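PDB 3LHO: putative hydrolase from Shewanella frigidimarina, which probably acts as an iron(II)-dependent dioxygenase of the 2-oxoadipate dioxygenase/decarboxylase family, turning 2-oxoadipate into 2-hydroxyglutarate. Local coordinates for residues Ala12-Tyr17 against Pro22-Ile27; Ile18-Ser23 against Gly160-His165. One frame throughout, in Å; residues are numbered along the deposited sequence.

Contact 1. Residues Ala12-Tyr17 against Pro22-Ile27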
# COMPACT_ATOMS: atom_id res chain seq x y z
N ALA A 12 -3.21 9.48 -10.59
CA ALA A 12 -2.32 8.65 -11.40
C ALA A 12 -1.99 7.35 -10.67
O ALA A 12 -1.95 6.25 -11.29
CB ALA A 12 -1.05 9.45 -11.76
N LEU A 13 -1.81 7.43 -9.36
CA LEU A 13 -1.55 6.24 -8.58
C LEU A 13 -2.75 5.28 -8.59
O LEU A 13 -2.58 4.06 -8.68
CB LEU A 13 -1.19 6.61 -7.12
CG LEU A 13 -0.58 5.55 -6.22
CD1 LEU A 13 0.91 5.21 -6.57
CD2 LEU A 13 -0.67 5.98 -4.74
N TRP A 14 -3.93 5.83 -8.44
CA TRP A 14 -5.18 5.06 -8.49
C TRP A 14 -5.41 4.43 -9.86
O TRP A 14 -5.77 3.26 -9.94
CB TRP A 14 -6.34 5.96 -8.11
CG TRP A 14 -7.72 5.33 -8.24
CD1 TRP A 14 -8.61 5.51 -9.27
CD2 TRP A 14 -8.35 4.45 -7.30
NE1 TRP A 14 -9.76 4.77 -9.03
CE2 TRP A 14 -9.63 4.11 -7.84
CE3 TRP A 14 -7.98 3.92 -6.07
CZ2 TRP A 14 -10.53 3.28 -7.16
CZ3 TRP A 14 -8.87 3.08 -5.41
CH2 TRP A 14 -10.13 2.77 -5.95
N GLN A 15 -5.18 5.17 -10.92
CA GLN A 15 -5.36 4.59 -12.28
C GLN A 15 -4.47 3.35 -12.49
O GLN A 15 -4.90 2.34 -13.07
CB GLN A 15 -5.12 5.60 -13.42
CG GLN A 15 -6.30 6.60 -13.64
CD GLN A 15 -7.70 5.91 -13.74
OE1 GLN A 15 -7.84 4.83 -14.34
NE2 GLN A 15 -8.73 6.54 -13.17
N ASP A 16 -3.25 3.43 -11.98
CA ASP A 16 -2.32 2.32 -12.03
C ASP A 16 -2.73 1.16 -11.14
O ASP A 16 -2.69 -0.00 -11.58
CB ASP A 16 -0.90 2.77 -11.72
CG ASP A 16 0.03 1.61 -11.70
OD1 ASP A 16 0.38 1.11 -12.75
OD2 ASP A 16 0.34 1.10 -10.61
N TYR A 17 -3.12 1.47 -9.91
CA TYR A 17 -3.58 0.50 -8.94
C TYR A 17 -4.78 -0.35 -9.37
O TYR A 17 -4.79 -1.56 -9.11
CB TYR A 17 -3.94 1.26 -7.67
CG TYR A 17 -4.62 0.50 -6.53
CD1 TYR A 17 -3.92 -0.43 -5.76
CD2 TYR A 17 -5.92 0.81 -6.16
CE1 TYR A 17 -4.51 -1.09 -4.68
CE2 TYR A 17 -6.55 0.17 -5.07
CZ TYR A 17 -5.85 -0.78 -4.34
OH TYR A 17 -6.45 -1.36 -3.25
N PRO A 22 -9.00 -4.67 -9.98
CA PRO A 22 -10.32 -4.34 -10.52
C PRO A 22 -11.42 -4.27 -9.47
O PRO A 22 -12.34 -3.47 -9.61
CB PRO A 22 -10.61 -5.47 -11.52
CG PRO A 22 -9.64 -6.53 -11.23
CD PRO A 22 -8.42 -5.85 -10.66
N SER A 23 -11.28 -5.06 -8.40
CA SER A 23 -12.23 -5.01 -7.30
C SER A 23 -12.35 -3.60 -6.68
O SER A 23 -13.44 -3.17 -6.32
CB SER A 23 -11.83 -6.00 -6.21
OG SER A 23 -11.93 -7.33 -6.68
N ALA A 24 -11.22 -2.91 -6.57
CA ALA A 24 -11.20 -1.57 -6.07
C ALA A 24 -12.00 -0.65 -6.99
O ALA A 24 -12.77 0.19 -6.53
CB ALA A 24 -9.71 -1.06 -5.88
N ALA A 25 -11.86 -0.82 -8.29
CA ALA A 25 -12.63 0.07 -9.18
C ALA A 25 -14.13 -0.16 -8.94
O ALA A 25 -14.93 0.80 -8.83
CB ALA A 25 -12.25 -0.12 -10.67
N LYS A 26 -14.52 -1.42 -8.78
CA LYS A 26 -15.95 -1.75 -8.62
C LYS A 26 -16.49 -1.28 -7.26
O LYS A 26 -17.57 -0.69 -7.20
CB LYS A 26 -16.19 -3.25 -8.80
CG LYS A 26 -15.88 -3.75 -10.20
CD LYS A 26 -16.19 -5.24 -10.31
CE LYS A 26 -15.85 -5.82 -11.67
NZ LYS A 26 -15.96 -7.32 -11.67
N ILE A 27 -15.76 -1.55 -6.19
CA ILE A 27 -16.20 -1.15 -4.85
C ILE A 27 -16.22 0.40 -4.73
O ILE A 27 -17.13 0.94 -4.11
CB ILE A 27 -15.36 -1.83 -3.77
CG1 ILE A 27 -15.60 -3.35 -3.84
CG2 ILE A 27 -15.68 -1.25 -2.35
CD1 ILE A 27 -14.64 -4.20 -3.06

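Contact 2. Residues Ile18-Ser23 against Gly160-His165. With NI (nickel (II) ion), chain B.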
# COMPACT_ATOMS: atom_id res chain seq x y z
N ILE A 18 -5.78 0.30 -9.97
CA ILE A 18 -6.99 -0.43 -10.39
C ILE A 18 -6.73 -1.40 -11.55
O ILE A 18 -7.48 -2.35 -11.72
CB ILE A 18 -8.23 0.50 -10.73
CG1 ILE A 18 -7.95 1.44 -11.91
CG2 ILE A 18 -8.70 1.28 -9.49
CD1 ILE A 18 -9.21 2.26 -12.35
N LYS A 19 -5.66 -1.19 -12.31
CA LYS A 19 -5.24 -2.16 -13.29
C LYS A 19 -4.89 -3.49 -12.65
O LYS A 19 -5.16 -4.52 -13.23
CB LYS A 19 -4.06 -1.67 -14.13
CG LYS A 19 -4.35 -0.44 -14.95
CD LYS A 19 -3.06 0.05 -15.63
CE LYS A 19 -3.28 1.34 -16.37
NZ LYS A 19 -1.97 1.80 -16.92
N MSE A 20 -4.26 -3.46 -11.47
CA MSE A 20 -3.94 -4.65 -10.70
C MSE A 20 -5.14 -5.09 -9.90
O MSE A 20 -5.24 -6.27 -9.58
CB MSE A 20 -2.85 -4.37 -9.65
CG MSE A 20 -1.48 -4.24 -10.22
SE MSE A 20 -0.27 -3.98 -8.80
CE MSE A 20 -0.75 -2.19 -8.28
N THR A 21 -6.03 -4.14 -9.57
CA THR A 21 -7.04 -4.34 -8.52
C THR A 21 -8.45 -3.91 -9.02
O THR A 21 -9.03 -2.93 -8.53
CB THR A 21 -6.66 -3.53 -7.25
OG1 THR A 21 -5.23 -3.58 -7.09
CG2 THR A 21 -7.32 -4.10 -6.00
N PRO A 22 -9.00 -4.67 -9.98
CA PRO A 22 -10.32 -4.34 -10.52
C PRO A 22 -11.42 -4.27 -9.47
O PRO A 22 -12.34 -3.47 -9.61
CB PRO A 22 -10.61 -5.47 -11.52
CG PRO A 22 -9.64 -6.53 -11.23
CD PRO A 22 -8.42 -5.85 -10.66
N SER A 23 -11.28 -5.06 -8.40
CA SER A 23 -12.23 -5.01 -7.30
C SER A 23 -12.35 -3.60 -6.68
O SER A 23 -13.44 -3.17 -6.32
CB SER A 23 -11.83 -6.00 -6.21
OG SER A 23 -11.93 -7.33 -6.68
N GLY A 160 6.98 -4.34 -8.42
CA GLY A 160 7.74 -3.11 -8.41
C GLY A 160 7.08 -1.96 -7.66
O GLY A 160 6.49 -2.14 -6.57
N TYR A 161 7.24 -0.76 -8.21
CA TYR A 161 6.83 0.47 -7.56
C TYR A 161 5.44 0.86 -8.01
O TYR A 161 5.27 1.44 -9.08
CB TYR A 161 7.88 1.59 -7.77
CG TYR A 161 9.10 1.26 -6.96
CD1 TYR A 161 9.05 1.34 -5.59
CD2 TYR A 161 10.24 0.71 -7.54
CE1 TYR A 161 10.11 1.00 -4.83
CE2 TYR A 161 11.32 0.30 -6.74
CZ TYR A 161 11.25 0.47 -5.42
OH TYR A 161 12.30 0.05 -4.64
N ARG A 162 4.46 0.48 -7.22
CA ARG A 162 3.03 0.68 -7.49
C ARG A 162 2.34 0.68 -6.13
O ARG A 162 2.90 0.18 -5.15
CB ARG A 162 2.43 -0.42 -8.40
CG ARG A 162 3.21 -0.77 -9.61
CD ARG A 162 2.62 -1.93 -10.38
NE ARG A 162 1.40 -1.55 -11.10
CZ ARG A 162 0.79 -2.31 -12.02
NH1 ARG A 162 1.27 -3.48 -12.39
NH2 ARG A 162 -0.35 -1.88 -12.57
N ALA A 163 1.15 1.26 -6.02
CA ALA A 163 0.47 1.25 -4.66
C ALA A 163 0.23 -0.17 -4.24
O ALA A 163 -0.21 -0.99 -5.04
CB ALA A 163 -0.87 2.04 -4.68
N ASN A 164 0.54 -0.50 -2.98
CA ASN A 164 0.19 -1.80 -2.44
C ASN A 164 -1.29 -1.86 -2.11
O ASN A 164 -1.93 -2.87 -2.36
CB ASN A 164 1.01 -2.14 -1.20
CG ASN A 164 0.60 -3.50 -0.56
OD1 ASN A 164 -0.17 -3.52 0.39
ND2 ASN A 164 1.10 -4.61 -1.09
N HIS A 165 -1.82 -0.77 -1.54
CA HIS A 165 -3.29 -0.64 -1.38
C HIS A 165 -3.73 0.79 -1.15
O HIS A 165 -2.93 1.64 -0.72
CB HIS A 165 -3.85 -1.56 -0.27
CG HIS A 165 -3.29 -1.31 1.10
ND1 HIS A 165 -2.17 -1.95 1.58
CD2 HIS A 165 -3.78 -0.58 2.13
CE1 HIS A 165 -1.95 -1.58 2.82
NE2 HIS A 165 -2.90 -0.73 3.19
NI NI B . -3.29 -0.27 5.22
O HOH W 1 -2.77 -2.49 6.01
O HOH W 2 -3.29 -0.27 7.26
O HOH W 3 -1.13 -0.02 5.97

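Contact 1. Residues Ala12-Tyr17 against Pro22-Ile27
Trp-14 and Tyr-17, one turn apart on helix 6-20, close on Ala-24 of helix 22-32 in an apolar helix-helix contact with no hydrogen bond between the two segments. The helices follow each other almost directly in the chain. Their local axes come within 10.0 Å, and the N-to-C directions differ by 118°, so the second helix turns back sharply without running antiparallel. The gap is bridged by the long aromatics. Both hold CG anti to the backbone N (chi1 175° in Trp-14, 172° in Tyr-17), which carries their far rims across to a single methyl. That methyl, Ala-24 CB, points at the first helix and lies 3.5 Å from CE2 of Tyr-17, while CH2 of Trp-14 comes to 3.9 Å from it. The indole also brings its six-membered end to the backbone: Ala-24 O sits at the ring edge, near its plane, 3.7 Å from CH2. Beside it, CZ2 comes to 4.3 Å from Ala-25 CA. An alanine in place of Trp-14 would remove the indole, and the Ala-24 methyl would probably be left with Tyr-17 alone from segment 12-17, with a gap opened between the helices. The phenol hydroxyl runs on past Ala-24 to hydrogen-bond with Phe-233 O, and the indole meets Phe-166 of strand 165-169 edge-to-face. One small residue, Ala-24, thus sits under two large aromatics in a consecutive helix pair whose first member, helix 6-20, packs on strand 165-169 of the mixed sheet in a glyoxalase-clan fold.

Contact 2. Residues Ile18-Ser23 against Gly160-His165
The end of helix 6-20 faces the irregular segment leading into strand 165-169, the backbones standing well apart, with 9.3 Å between the CA atoms of Met-20 and Arg-162. Side chains fill the interval. Met-20, present as selenomethionine, lies across the guanidinium of Arg-162: its CG rests over one face, off toward the rim, 3.5 Å from CZ. The Arg-162 chain bends at chi3 (73°), and SE lies over the same guanidinium face as CG, 3.7 Å from NE. Lys-19 adds CB at the guanidinium edge, 4.0 Å from NH2, while its ammonium leads away. Arg-162 NE has its charged partner in Asp-16, so Met-20 packs on a group already fixed by a salt bridge. The methyl CE of Met-20 ends 3.5 Å from Ala-163 O, a buried carbonyl with no polar partner in the model. Farther along the segment, Asn-164 OD1 accepts a bond from His-165 ND1 (2.8 Å, 162° at the hydrogen) nearly in the imidazole plane, helping to set the ring's rotation and leaving NE2 to bind nickel at 2.1 Å. With His-41, Glu-235 and three waters this completes a two-histidine, one-carboxylate metal site, consistent with the iron(II) site expected of this family.

The two contacts are neighbours, their centres about 7 Å apart, and they follow one another along helices 6-20 and 22-32: 12-17 comes first, then 18-23, which shares Pro-22 and Ser-23 with 22-27. Only 160-165 is distant in sequence, returning after helix 151-159. It packs on 18-23 within contact 2 and also reaches 12-17 of contact 1. Asp-16 OD2 of contact 1 makes a salt bridge of 2.9 Å with Arg-162 NE of contact 2, Leu-13 packs on Ala-163, and Tyr-17 CE1 lies 3.5 Å from His-165 CA. The N-terminal helix pair is thereby joined, in the mixed sheet, to the start of strand 165-169, whose first residue, His-165, binds the metal.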